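Local coordinates for inositol 2-dehydrogenase (Sinorhizobium meliloti, PDB 4HKT), which catalyses the NAD-dependent oxidation of myo-inositol to 2-keto-myo-inositol (scyllo-inosose), the first step of myo-inositol degradation to acetyl-CoA, at residues 13-17 and 274-278; 55-61 and 82-88; 98-104 and 309-313; 132-136 and 181-185; 188-192 and 326-330. The contacts are given in a common frame with arbitrary orientation. Residues are numbered along the deposited sequence.

Contact 1: 13-17 and 274-278; sequences RIGKV and DFFMT
Arg13, Phe276 and Met277 carry most of this contact. Residues 13-17 are helical and form the first turn of helix 13-24. In 274-278, Phe275 is the N-cap of the short helix 276-279, with an extended backbone. The backbones come closest at Val17 and Met277, 6.6 Å between CA atoms. Arg13 (m, t, m) reaches across the gap. Phe276 CE2 and the selenium of Met277, a selenomethionine, lie over one face of its guanidinium. Arg13 NH1 is 3.9 Å from Met277 CE, and Arg13 NH2 is 3.7 Å from Phe275 CE2 at the ring edge. The helix of Arg13 follows the first strand of the NAD-binding Rossmann fold, and Gly15 fits the last glycine of a GxGxxG-type pattern. The CB of Phe276 points sideways, but with chi1 p its ring comes up to this helix. Its CZ is 3.8 Å from Ile14 CG1, and its CE1 is 4.3 Å from Val17 CG2. Val17 CG2 also lies 4.2 Å from Met277 CG. Tyr284 of helix 281-297 packs against both Val17 and Phe276.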
# COMPACT_ATOMS: atom_id res chain seq x y z
N ARG B 13 30.18 -10.21 12.42
CA ARG B 13 28.87 -10.20 11.76
C ARG B 13 29.03 -10.02 10.26
O ARG B 13 28.46 -10.76 9.47
CB ARG B 13 27.97 -9.06 12.29
CG ARG B 13 27.27 -9.37 13.60
CD ARG B 13 26.03 -8.51 13.80
NE ARG B 13 26.32 -7.08 13.81
CZ ARG B 13 25.48 -6.14 14.26
NH1 ARG B 13 24.27 -6.46 14.73
NH2 ARG B 13 25.85 -4.87 14.23
N ILE B 14 29.82 -9.03 9.87
CA ILE B 14 29.94 -8.69 8.47
C ILE B 14 30.66 -9.84 7.76
O ILE B 14 30.25 -10.26 6.70
CB ILE B 14 30.63 -7.32 8.24
CG1 ILE B 14 29.85 -6.16 8.90
CG2 ILE B 14 30.68 -7.02 6.74
CD1 ILE B 14 29.90 -6.07 10.42
N GLY B 15 31.70 -10.39 8.40
CA GLY B 15 32.39 -11.55 7.86
C GLY B 15 31.48 -12.74 7.60
O GLY B 15 31.63 -13.44 6.59
N LYS B 16 30.54 -12.98 8.51
CA LYS B 16 29.61 -14.11 8.37
C LYS B 16 28.72 -13.93 7.15
O LYS B 16 28.43 -14.89 6.44
CB LYS B 16 28.74 -14.26 9.62
CG LYS B 16 29.48 -14.74 10.87
CD LYS B 16 28.52 -14.97 12.04
CE LYS B 16 29.15 -15.77 13.18
NZ LYS B 16 29.55 -14.91 14.34
N VAL B 17 28.32 -12.70 6.88
CA VAL B 17 27.42 -12.40 5.78
C VAL B 17 28.11 -12.68 4.45
O VAL B 17 27.50 -13.23 3.52
CB VAL B 17 26.94 -10.94 5.86
CG1 VAL B 17 26.37 -10.49 4.54
CG2 VAL B 17 25.92 -10.76 6.99
N ASP B 274 15.50 -6.36 11.06
CA ASP B 274 16.30 -5.85 12.17
C ASP B 274 17.44 -5.03 11.64
O ASP B 274 17.52 -3.84 11.96
CB ASP B 274 16.85 -6.97 13.06
CG ASP B 274 15.75 -7.69 13.83
OD1 ASP B 274 14.71 -7.07 14.10
OD2 ASP B 274 15.94 -8.87 14.13
N PHE B 275 18.31 -5.63 10.82
CA PHE B 275 19.51 -4.90 10.35
C PHE B 275 20.00 -5.41 8.98
O PHE B 275 19.23 -6.03 8.24
CB PHE B 275 20.61 -4.93 11.43
CG PHE B 275 21.52 -3.71 11.48
CD1 PHE B 275 21.30 -2.55 10.70
CD2 PHE B 275 22.63 -3.71 12.33
CE1 PHE B 275 22.18 -1.46 10.77
CE2 PHE B 275 23.49 -2.62 12.41
CZ PHE B 275 23.26 -1.50 11.63
N PHE B 276 21.23 -5.10 8.61
CA PHE B 276 21.71 -5.37 7.27
C PHE B 276 21.78 -6.87 6.98
O PHE B 276 21.65 -7.29 5.83
CB PHE B 276 23.07 -4.69 7.03
CG PHE B 276 24.16 -5.15 7.96
CD1 PHE B 276 24.75 -6.42 7.81
CD2 PHE B 276 24.59 -4.33 9.02
CE1 PHE B 276 25.74 -6.85 8.69
CE2 PHE B 276 25.59 -4.76 9.89
CZ PHE B 276 26.16 -6.01 9.72
N MSE B 277 21.96 -7.68 8.04
CA MSE B 277 22.13 -9.12 7.92
C MSE B 277 21.04 -9.72 7.08
O MSE B 277 21.33 -10.49 6.18
CB MSE B 277 22.17 -9.84 9.27
CG MSE B 277 23.39 -9.50 10.14
SE MSE B 277 23.24 -7.76 11.08
CE MSE B 277 21.77 -8.22 12.32
N THR B 278 19.79 -9.40 7.37
CA THR B 278 18.72 -9.96 6.56
C THR B 278 18.19 -9.01 5.51
O THR B 278 17.68 -9.48 4.51
CB THR B 278 17.54 -10.53 7.35
OG1 THR B 278 17.04 -9.56 8.26
CG2 THR B 278 17.93 -11.82 8.10

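Contact 2: 55-61 and 82-88; sequences IDAIEAA and RFARAGK. With EDO (1,2-ethanediol), chain T.
Arg82 forms salt bridges with two acids one helical turn apart. Its NH2 donates to Glu59 OE1 at 2.7 Å and its NE to Glu59 OE2 at 3.2 Å, both nearly linear. Glu59 is extended (chi1 and chi2 t), so the carboxylate meets the guanidinium edge. Arg82 NH2 also makes a weak bond to Asp56 OD1 at 2.9 Å. One water links Asp56 OD1 to Arg82 NH1; another links Glu59 OE2 to Arg82 O. Lys88 NZ donates to Glu59 O at 2.8 Å and Ala61 O at 2.7 Å, which ties it to the C-terminal end of helix 55-60. Helix 76-85 ends in a Schellman motif, with Gly87 at positive phi and bonds Lys88 N to Phe83 O and Gly87 N to Ala84 O. The two helices belong to the Rossmann domain, where Ile58 and Phe83 both pack on Leu9 and Val67 of its parallel sheet. The backbones are closest at Glu59 and Phe83, 6.3 Å between CA atoms. Phe83 (chi1 m) places CE1 3.5 Å from Glu59 CA and 3.8 Å from Ile58 CG2. Its CE2 is 4.1 Å from Ile55 CG2. Ala86 CB lies 4.1 Å from Glu59 CG.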
# COMPACT_ATOMS: atom_id res chain seq x y z
N ILE B 55 46.66 -14.45 8.33
CA ILE B 55 46.64 -13.47 7.24
C ILE B 55 47.91 -13.59 6.40
O ILE B 55 47.84 -13.64 5.17
CB ILE B 55 46.45 -12.04 7.78
CG1 ILE B 55 45.03 -11.92 8.38
CG2 ILE B 55 46.70 -11.01 6.67
CD1 ILE B 55 44.77 -10.69 9.22
N ASP B 56 49.06 -13.69 7.06
CA ASP B 56 50.33 -13.95 6.36
C ASP B 56 50.23 -15.16 5.41
O ASP B 56 50.76 -15.15 4.31
CB ASP B 56 51.49 -14.19 7.37
CG ASP B 56 52.01 -12.90 8.03
OD1 ASP B 56 51.60 -11.78 7.64
OD2 ASP B 56 52.86 -13.01 8.95
N ALA B 57 49.54 -16.20 5.85
CA ALA B 57 49.44 -17.42 5.07
C ALA B 57 48.55 -17.18 3.86
O ALA B 57 48.89 -17.52 2.73
CB ALA B 57 48.88 -18.55 5.93
N ILE B 58 47.41 -16.54 4.10
CA ILE B 58 46.52 -16.18 2.99
C ILE B 58 47.23 -15.27 2.00
O ILE B 58 47.15 -15.50 0.80
CB ILE B 58 45.18 -15.61 3.52
CG1 ILE B 58 44.39 -16.71 4.23
CG2 ILE B 58 44.34 -15.04 2.38
CD1 ILE B 58 43.35 -16.22 5.22
N GLU B 59 47.97 -14.27 2.49
CA GLU B 59 48.82 -13.44 1.61
C GLU B 59 49.77 -14.25 0.71
O GLU B 59 49.86 -14.00 -0.51
CB GLU B 59 49.62 -12.46 2.47
CG GLU B 59 50.39 -11.36 1.73
CD GLU B 59 51.15 -10.47 2.70
OE1 GLU B 59 51.44 -10.95 3.83
OE2 GLU B 59 51.48 -9.32 2.37
N ALA B 60 50.49 -15.21 1.30
CA ALA B 60 51.50 -15.99 0.54
C ALA B 60 50.89 -17.11 -0.30
O ALA B 60 51.53 -17.58 -1.23
CB ALA B 60 52.55 -16.56 1.48
N ALA B 61 49.65 -17.51 0.01
CA ALA B 61 49.03 -18.69 -0.63
C ALA B 61 48.82 -18.62 -2.13
O ALA B 61 48.17 -17.71 -2.65
CB ALA B 61 47.70 -19.02 0.04
N ARG B 82 48.79 -4.68 0.82
CA ARG B 82 49.47 -5.97 0.89
C ARG B 82 48.89 -6.98 -0.14
O ARG B 82 49.64 -7.67 -0.86
CB ARG B 82 49.33 -6.56 2.28
CG ARG B 82 50.25 -5.98 3.35
CD ARG B 82 49.81 -6.45 4.73
NE ARG B 82 50.13 -7.85 4.89
CZ ARG B 82 49.93 -8.58 5.98
NH1 ARG B 82 49.37 -8.06 7.07
NH2 ARG B 82 50.29 -9.86 5.98
N PHE B 83 47.57 -7.06 -0.23
CA PHE B 83 46.99 -8.06 -1.11
C PHE B 83 47.09 -7.63 -2.57
O PHE B 83 47.22 -8.49 -3.47
CB PHE B 83 45.60 -8.49 -0.64
CG PHE B 83 45.65 -9.44 0.51
CD1 PHE B 83 45.67 -10.81 0.28
CD2 PHE B 83 45.76 -8.99 1.80
CE1 PHE B 83 45.76 -11.71 1.34
CE2 PHE B 83 45.82 -9.88 2.86
CZ PHE B 83 45.83 -11.24 2.63
N ALA B 84 47.10 -6.32 -2.81
CA ALA B 84 47.35 -5.77 -4.11
C ALA B 84 48.74 -6.19 -4.59
O ALA B 84 48.91 -6.72 -5.72
CB ALA B 84 47.28 -4.25 -4.11
N ARG B 85 49.74 -5.93 -3.74
CA ARG B 85 51.10 -6.35 -4.07
C ARG B 85 51.27 -7.85 -4.20
O ARG B 85 52.10 -8.31 -4.99
CB ARG B 85 52.08 -5.81 -3.04
CG ARG B 85 52.33 -4.35 -3.25
CD ARG B 85 53.13 -3.78 -2.10
NE ARG B 85 53.55 -2.44 -2.40
CZ ARG B 85 53.29 -1.38 -1.66
NH1 ARG B 85 52.65 -1.48 -0.51
NH2 ARG B 85 53.69 -0.20 -2.10
N ALA B 86 50.49 -8.62 -3.47
CA ALA B 86 50.54 -10.07 -3.59
C ALA B 86 49.77 -10.65 -4.79
O ALA B 86 49.78 -11.86 -5.00
CB ALA B 86 50.05 -10.72 -2.33
N GLY B 87 49.08 -9.79 -5.54
CA GLY B 87 48.34 -10.21 -6.73
C GLY B 87 46.96 -10.80 -6.47
O GLY B 87 46.42 -11.43 -7.35
N LYS B 88 46.39 -10.62 -5.29
CA LYS B 88 45.03 -11.09 -5.04
C LYS B 88 44.06 -10.02 -5.52
O LYS B 88 44.40 -8.83 -5.49
CB LYS B 88 44.79 -11.36 -3.55
CG LYS B 88 45.14 -12.77 -3.07
CD LYS B 88 46.62 -13.06 -3.04
CE LYS B 88 46.86 -14.41 -2.37
NZ LYS B 88 48.22 -14.97 -2.61
C1 EDO T . 52.74 -4.75 0.68
O1 EDO T . 52.26 -3.62 1.39
C2 EDO T . 53.08 -5.87 1.62
O2 EDO T . 54.24 -6.47 1.13
O HOH W 1 49.67 -10.08 9.26
O HOH W 2 52.05 -8.29 0.07

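Contact 3: 98-104 and 309-313; sequences LDAERVR and LAALA. With EDO (1,2-ethanediol), chain C.
Leu98 precedes the helix and points its CB away from 309-313. Its carbonyl still meets the other segment, with Leu98 O 3.8 Å from Leu312 CD1. The same oxygen accepts a hydrogen bond from O1 of a 1,2-ethanediol at 2.8 Å. Asp99 is the N-cap of helix 100-112: its OD2 accepts from Arg102 N at 3.0 Å. Ala100 faces the partner helix. Its CB is 4.2 Å from Leu309 CD1 and 4.1 Å from Leu312 CD2. Glu101 points away, but its OE1 holds Arg104 by a salt bridge, 2.7 Å from NH2. Arg102 turns to Asp78 and Glu81 instead. Val103 (chi1 t) sits between the two leucines, with CG1 3.9 Å from Leu309 CD1 and CG2 3.8 Å from Leu312 CD2. Both leucines have chi1 t and chi2 p. Arg104 adds its aliphatic part, with CG 4.0 Å from Leu309 CD2. Val103 and Leu309 are the closest backbone pair, 6.6 Å between CA atoms. The helix segments run antiparallel at 168°, with axes 10.3 Å apart at closest approach. This is apolar packing of two antiparallel helices, joining helix 100-112 of the Rossmann domain to helix 305-324 near the C terminus.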
# COMPACT_ATOMS: atom_id res chain seq x y z
N LEU B 98 39.64 5.96 7.29
CA LEU B 98 38.94 7.18 7.68
C LEU B 98 39.64 8.45 7.24
O LEU B 98 39.04 9.53 7.31
CB LEU B 98 38.65 7.18 9.19
CG LEU B 98 37.75 6.03 9.59
CD1 LEU B 98 37.62 5.92 11.10
CD2 LEU B 98 36.37 6.14 8.96
N ASP B 99 40.88 8.35 6.78
CA ASP B 99 41.67 9.52 6.43
C ASP B 99 41.87 9.58 4.92
O ASP B 99 42.46 8.68 4.35
CB ASP B 99 43.05 9.45 7.12
CG ASP B 99 43.93 10.64 6.79
OD1 ASP B 99 44.16 11.46 7.68
OD2 ASP B 99 44.41 10.78 5.66
N ALA B 100 41.46 10.67 4.28
CA ALA B 100 41.37 10.68 2.82
C ALA B 100 42.76 10.63 2.16
O ALA B 100 42.94 10.03 1.09
CB ALA B 100 40.60 11.92 2.34
N GLU B 101 43.75 11.24 2.81
CA GLU B 101 45.11 11.18 2.34
C GLU B 101 45.63 9.72 2.34
O GLU B 101 46.21 9.27 1.35
CB GLU B 101 46.03 12.05 3.20
CG GLU B 101 47.39 12.27 2.54
CD GLU B 101 47.40 13.35 1.45
OE1 GLU B 101 46.50 13.40 0.55
OE2 GLU B 101 48.34 14.20 1.48
N ARG B 102 45.41 9.00 3.43
CA ARG B 102 45.71 7.53 3.46
C ARG B 102 45.01 6.75 2.34
O ARG B 102 45.60 5.82 1.75
CB ARG B 102 45.27 6.94 4.80
CG ARG B 102 45.64 5.49 5.07
CD ARG B 102 47.16 5.29 5.11
NE ARG B 102 47.55 3.88 5.06
CZ ARG B 102 47.82 3.20 3.94
NH1 ARG B 102 47.70 3.75 2.72
NH2 ARG B 102 48.24 1.94 4.04
N VAL B 103 43.75 7.09 2.08
CA VAL B 103 42.97 6.41 1.03
C VAL B 103 43.65 6.64 -0.31
O VAL B 103 43.82 5.71 -1.10
CB VAL B 103 41.51 6.89 0.95
CG1 VAL B 103 40.83 6.28 -0.27
CG2 VAL B 103 40.76 6.61 2.25
N ARG B 104 44.01 7.87 -0.59
CA ARG B 104 44.74 8.25 -1.80
C ARG B 104 46.04 7.49 -2.00
O ARG B 104 46.33 7.04 -3.11
CB ARG B 104 45.00 9.78 -1.83
CG ARG B 104 43.79 10.59 -2.30
CD ARG B 104 44.15 12.05 -2.55
NE ARG B 104 44.39 12.71 -1.27
CZ ARG B 104 43.46 13.35 -0.55
NH1 ARG B 104 42.19 13.48 -0.99
NH2 ARG B 104 43.81 13.89 0.61
N LEU B 309 36.55 6.68 -1.93
CA LEU B 309 37.14 7.96 -1.67
C LEU B 309 36.11 9.09 -1.78
O LEU B 309 36.06 10.00 -0.94
CB LEU B 309 38.29 8.21 -2.66
CG LEU B 309 38.98 9.58 -2.56
CD1 LEU B 309 39.48 9.79 -1.15
CD2 LEU B 309 40.12 9.71 -3.56
N ALA B 310 35.30 9.06 -2.85
CA ALA B 310 34.29 10.08 -3.06
C ALA B 310 33.28 10.20 -1.91
O ALA B 310 32.92 11.31 -1.49
CB ALA B 310 33.56 9.81 -4.39
N ALA B 311 32.83 9.06 -1.39
CA ALA B 311 31.88 9.06 -0.28
C ALA B 311 32.50 9.61 1.01
O ALA B 311 31.87 10.34 1.74
CB ALA B 311 31.32 7.67 -0.09
N LEU B 312 33.76 9.30 1.25
CA LEU B 312 34.48 9.81 2.41
C LEU B 312 34.69 11.31 2.30
O LEU B 312 34.51 11.99 3.28
CB LEU B 312 35.82 9.10 2.55
CG LEU B 312 36.66 9.54 3.73
CD1 LEU B 312 35.99 9.18 5.03
CD2 LEU B 312 38.05 8.92 3.64
N ALA B 313 34.99 11.81 1.10
CA ALA B 313 35.19 13.25 0.91
C ALA B 313 33.87 13.98 1.19
O ALA B 313 33.87 15.05 1.78
CB ALA B 313 35.73 13.56 -0.48
C1 EDO C . 38.42 10.75 10.12
O1 EDO C . 39.77 10.86 9.72
C2 EDO C . 38.25 9.89 11.38
O2 EDO C . 37.93 10.73 12.48

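Contact 4: 132-136 and 181-185; sequences VRKAI and RFLLG
Residues 132-136 are a helical turn inside helix 127-137. Residues 181-184 are the last turn of helix 168-184, and Gly185 leaves the helix with positive phi (79°). Arg133 and Leu183 are the closest backbone pair, 6.3 Å between CA atoms. Arg133 (chi1 t, chi2 p) bridges the gap. Its CB is 3.7 Å from Phe182 CE2, and its CG makes an off-centre CH-pi contact, 4.2 Å from the centroid of the Phe182 ring. Phe182 has chi1 t, which brings the ring over to this side chain. Further out, Arg133 NH1 makes a weak hydrogen bond to Phe182 O at 3.0 Å. The stronger polar partner of the guanidinium is Asp137, which forms a salt bridge with NH2. Around Leu183 the contact is apolar. Leu183 points its CB away, yet with chi1 m and chi2 t its CD2 reaches to 4.2 Å from Val132 CG1 and 4.5 Å from Ile136 CD1. Leu183 and Ile136 both rest on Val242, and Leu183 and Val132 on Ile240. Val132 also packs on Ile259 of a second subunit. The arrangement is two helices side by side on one face of the mixed sheet of the C-terminal domain, as in an open alpha/beta sandwich.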
# COMPACT_ATOMS: atom_id res chain seq x y z
N VAL B 132 15.54 0.93 -9.22
CA VAL B 132 15.34 2.38 -9.23
C VAL B 132 16.31 2.98 -10.23
O VAL B 132 15.92 3.74 -11.11
CB VAL B 132 15.50 2.99 -7.83
CG1 VAL B 132 15.54 4.51 -7.93
CG2 VAL B 132 14.40 2.54 -6.89
N ARG B 133 17.58 2.63 -10.10
CA ARG B 133 18.59 3.16 -10.99
C ARG B 133 18.33 2.81 -12.50
O ARG B 133 18.48 3.67 -13.39
CB ARG B 133 19.95 2.66 -10.54
CG ARG B 133 21.08 3.01 -11.48
CD ARG B 133 21.43 4.47 -11.34
NE ARG B 133 21.47 5.15 -12.62
CZ ARG B 133 21.39 6.47 -12.80
NH1 ARG B 133 21.30 7.32 -11.76
NH2 ARG B 133 21.40 6.97 -14.03
N LYS B 134 17.95 1.57 -12.75
CA LYS B 134 17.58 1.11 -14.10
C LYS B 134 16.40 1.91 -14.69
O LYS B 134 16.38 2.28 -15.88
CB LYS B 134 17.27 -0.40 -14.06
CG LYS B 134 16.76 -0.96 -15.38
CD LYS B 134 16.79 -2.50 -15.45
CE LYS B 134 17.13 -2.97 -16.87
NZ LYS B 134 16.14 -2.45 -17.86
N ALA B 135 15.41 2.20 -13.86
CA ALA B 135 14.30 3.02 -14.30
C ALA B 135 14.78 4.40 -14.70
O ALA B 135 14.32 4.94 -15.73
CB ALA B 135 13.22 3.11 -13.23
N ILE B 136 15.73 4.96 -13.93
CA ILE B 136 16.30 6.24 -14.27
C ILE B 136 17.13 6.17 -15.57
O ILE B 136 17.01 7.01 -16.45
CB ILE B 136 17.21 6.80 -13.13
CG1 ILE B 136 16.41 7.03 -11.84
CG2 ILE B 136 17.83 8.09 -13.61
CD1 ILE B 136 17.24 7.27 -10.58
N ARG B 181 25.41 9.65 -4.97
CA ARG B 181 26.20 9.69 -6.21
C ARG B 181 25.65 8.68 -7.25
O ARG B 181 25.58 8.99 -8.46
CB ARG B 181 27.68 9.39 -5.91
CG ARG B 181 28.42 10.53 -5.21
CD ARG B 181 29.87 10.19 -4.94
NE ARG B 181 30.60 10.11 -6.17
CZ ARG B 181 31.01 9.01 -6.79
NH1 ARG B 181 30.84 7.78 -6.31
NH2 ARG B 181 31.63 9.15 -7.94
N PHE B 182 25.25 7.51 -6.77
CA PHE B 182 24.66 6.46 -7.62
C PHE B 182 23.35 6.93 -8.31
O PHE B 182 23.10 6.56 -9.47
CB PHE B 182 24.41 5.26 -6.74
CG PHE B 182 23.93 4.01 -7.45
CD1 PHE B 182 24.71 3.38 -8.39
CD2 PHE B 182 22.73 3.40 -7.07
CE1 PHE B 182 24.28 2.22 -9.02
CE2 PHE B 182 22.30 2.22 -7.67
CZ PHE B 182 23.09 1.63 -8.64
N LEU B 183 22.53 7.68 -7.60
CA LEU B 183 21.21 8.08 -8.07
C LEU B 183 21.22 9.38 -8.84
O LEU B 183 20.44 9.53 -9.81
CB LEU B 183 20.24 8.24 -6.90
CG LEU B 183 19.97 7.02 -6.05
CD1 LEU B 183 19.08 7.35 -4.88
CD2 LEU B 183 19.36 5.93 -6.89
N LEU B 184 22.10 10.30 -8.44
CA LEU B 184 22.14 11.60 -9.09
C LEU B 184 22.66 11.53 -10.48
O LEU B 184 22.28 12.37 -11.31
CB LEU B 184 23.01 12.61 -8.36
CG LEU B 184 22.42 13.22 -7.10
CD1 LEU B 184 23.54 13.77 -6.25
CD2 LEU B 184 21.38 14.27 -7.43
N GLY B 185 23.61 10.64 -10.69
CA GLY B 185 24.31 10.53 -11.97
C GLY B 185 25.40 11.57 -12.18
O GLY B 185 26.11 11.52 -13.17

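Contact 5: 188-192 and 326-330; sequences PVSVT and RQISI
Three backbone hydrogen bonds join these antiparallel segments, whose directions are 161° apart. Val191 and Ile328 form a hydrogen-bonded pair: Val191 N donates to Ile328 O at 2.9 Å, and Ile328 N donates to Val191 O at 2.9 Å. Ile330 N donates to Val189 O at 2.8 Å. Ser190 and Ser329 lie between as a non-hydrogen-bonded pair, 4.3 Å between CA atoms. The carbonyls also receive CA-H...O contacts: Ser329 CA to Val189 O at 3.2 Å, Ser190 CA to Ile328 O at 3.4 Å, and Gln327 CA to Val191 O at 3.4 Å. A water 2.7 Å from Ser190 OG donates weakly to Gln327 OE1 at 3.4 Å. Val191 (chi1 t) and Ile330 pack side by side, with CG2 of the first 4.1 Å from CD1 of the second. On the far side of strand 188-196, Val189 and Ser190 both form backbone hydrogen bonds with Gln217 of strand 211-218. This is a classic beta bulge, and Val189 takes a psi of -10° there. Gln327 forms backbone hydrogen bonds with a third subunit. Strand 328-329 is the edge strand of the mixed sheet within this chain, and helix 305-324 packs on Pro188, Thr192, Ile328 and Ile330.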
# COMPACT_ATOMS: atom_id res chain seq x y z
N PRO B 188 28.07 15.49 -6.67
CA PRO B 188 27.91 16.63 -5.76
C PRO B 188 29.16 17.52 -5.67
O PRO B 188 30.29 17.00 -5.53
CB PRO B 188 27.68 15.96 -4.39
CG PRO B 188 27.18 14.60 -4.70
CD PRO B 188 27.83 14.20 -6.00
N VAL B 189 28.94 18.83 -5.65
CA VAL B 189 29.99 19.83 -5.56
C VAL B 189 29.95 20.63 -4.25
O VAL B 189 30.92 21.37 -3.96
CB VAL B 189 29.99 20.80 -6.76
CG1 VAL B 189 30.20 20.01 -8.05
CG2 VAL B 189 28.73 21.69 -6.83
N SER B 190 28.86 20.47 -3.49
CA SER B 190 28.62 21.15 -2.26
C SER B 190 27.85 20.28 -1.26
O SER B 190 26.98 19.48 -1.63
CB SER B 190 27.88 22.47 -2.48
OG SER B 190 26.52 22.25 -2.82
N VAL B 191 28.19 20.45 0.00
CA VAL B 191 27.55 19.74 1.11
C VAL B 191 27.14 20.72 2.20
O VAL B 191 27.94 21.54 2.61
CB VAL B 191 28.50 18.73 1.70
CG1 VAL B 191 27.84 17.98 2.85
CG2 VAL B 191 28.92 17.75 0.63
N THR B 192 25.91 20.63 2.66
CA THR B 192 25.54 21.37 3.84
C THR B 192 24.78 20.42 4.77
O THR B 192 23.99 19.56 4.32
CB THR B 192 24.79 22.68 3.49
OG1 THR B 192 24.79 23.56 4.64
CG2 THR B 192 23.41 22.40 3.03
N ARG B 326 28.26 26.30 7.53
CA ARG B 326 28.16 26.72 6.16
C ARG B 326 28.30 25.57 5.19
O ARG B 326 28.74 24.47 5.53
CB ARG B 326 29.18 27.78 5.86
CG ARG B 326 30.62 27.40 6.12
CD ARG B 326 31.57 28.41 5.45
NE ARG B 326 31.31 29.76 5.94
CZ ARG B 326 30.74 30.77 5.25
NH1 ARG B 326 30.37 30.66 3.97
NH2 ARG B 326 30.55 31.93 5.88
N GLN B 327 27.97 25.87 3.95
CA GLN B 327 28.09 24.97 2.86
C GLN B 327 29.60 24.78 2.56
O GLN B 327 30.35 25.72 2.58
CB GLN B 327 27.36 25.57 1.68
CG GLN B 327 26.86 24.61 0.65
CD GLN B 327 26.14 25.34 -0.48
OE1 GLN B 327 26.74 25.64 -1.48
NE2 GLN B 327 24.91 25.75 -0.25
N ILE B 328 30.00 23.54 2.34
CA ILE B 328 31.38 23.20 2.06
C ILE B 328 31.48 22.66 0.65
O ILE B 328 30.77 21.73 0.28
CB ILE B 328 31.94 22.16 3.04
CG1 ILE B 328 31.83 22.67 4.47
CG2 ILE B 328 33.42 21.82 2.69
CD1 ILE B 328 32.73 23.86 4.81
N SER B 329 32.38 23.23 -0.15
CA SER B 329 32.49 22.83 -1.54
C SER B 329 33.47 21.66 -1.63
O SER B 329 34.34 21.52 -0.79
CB SER B 329 32.90 24.02 -2.42
OG SER B 329 34.13 24.50 -1.93
N ILE B 330 33.26 20.79 -2.61
CA ILE B 330 34.05 19.57 -2.75
C ILE B 330 35.12 19.86 -3.77
O ILE B 330 34.83 20.37 -4.83
CB ILE B 330 33.21 18.40 -3.25
CG1 ILE B 330 32.17 18.02 -2.20
CG2 ILE B 330 34.09 17.20 -3.60
CD1 ILE B 330 32.75 17.51 -0.89
O HOH W 3 25.71 24.24 -4.38

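How the contacts relate
From the N terminus, 13-17 opens contact 1, which closes only at 274-278 and ties the Rossmann domain to the short helix 276-279. Contact 2 opens and closes inside that loop, within the Rossmann domain. Contact 3 runs from 98-104 to 309-313, crosses contact 1 and joins helix 100-112 of the Rossmann domain to helix 305-324. Contact 4 is nested in both loops and joins two helices of the C-terminal domain. Contact 5 opens at 188-192, after contact 4 closes, and ends at 326-330. It crosses contacts 1 and 3 and adds strand 328-329 to the edge of the mixed sheet. Contacts 3, 4 and 5 touch one another; contacts 1 and 2 stand apart.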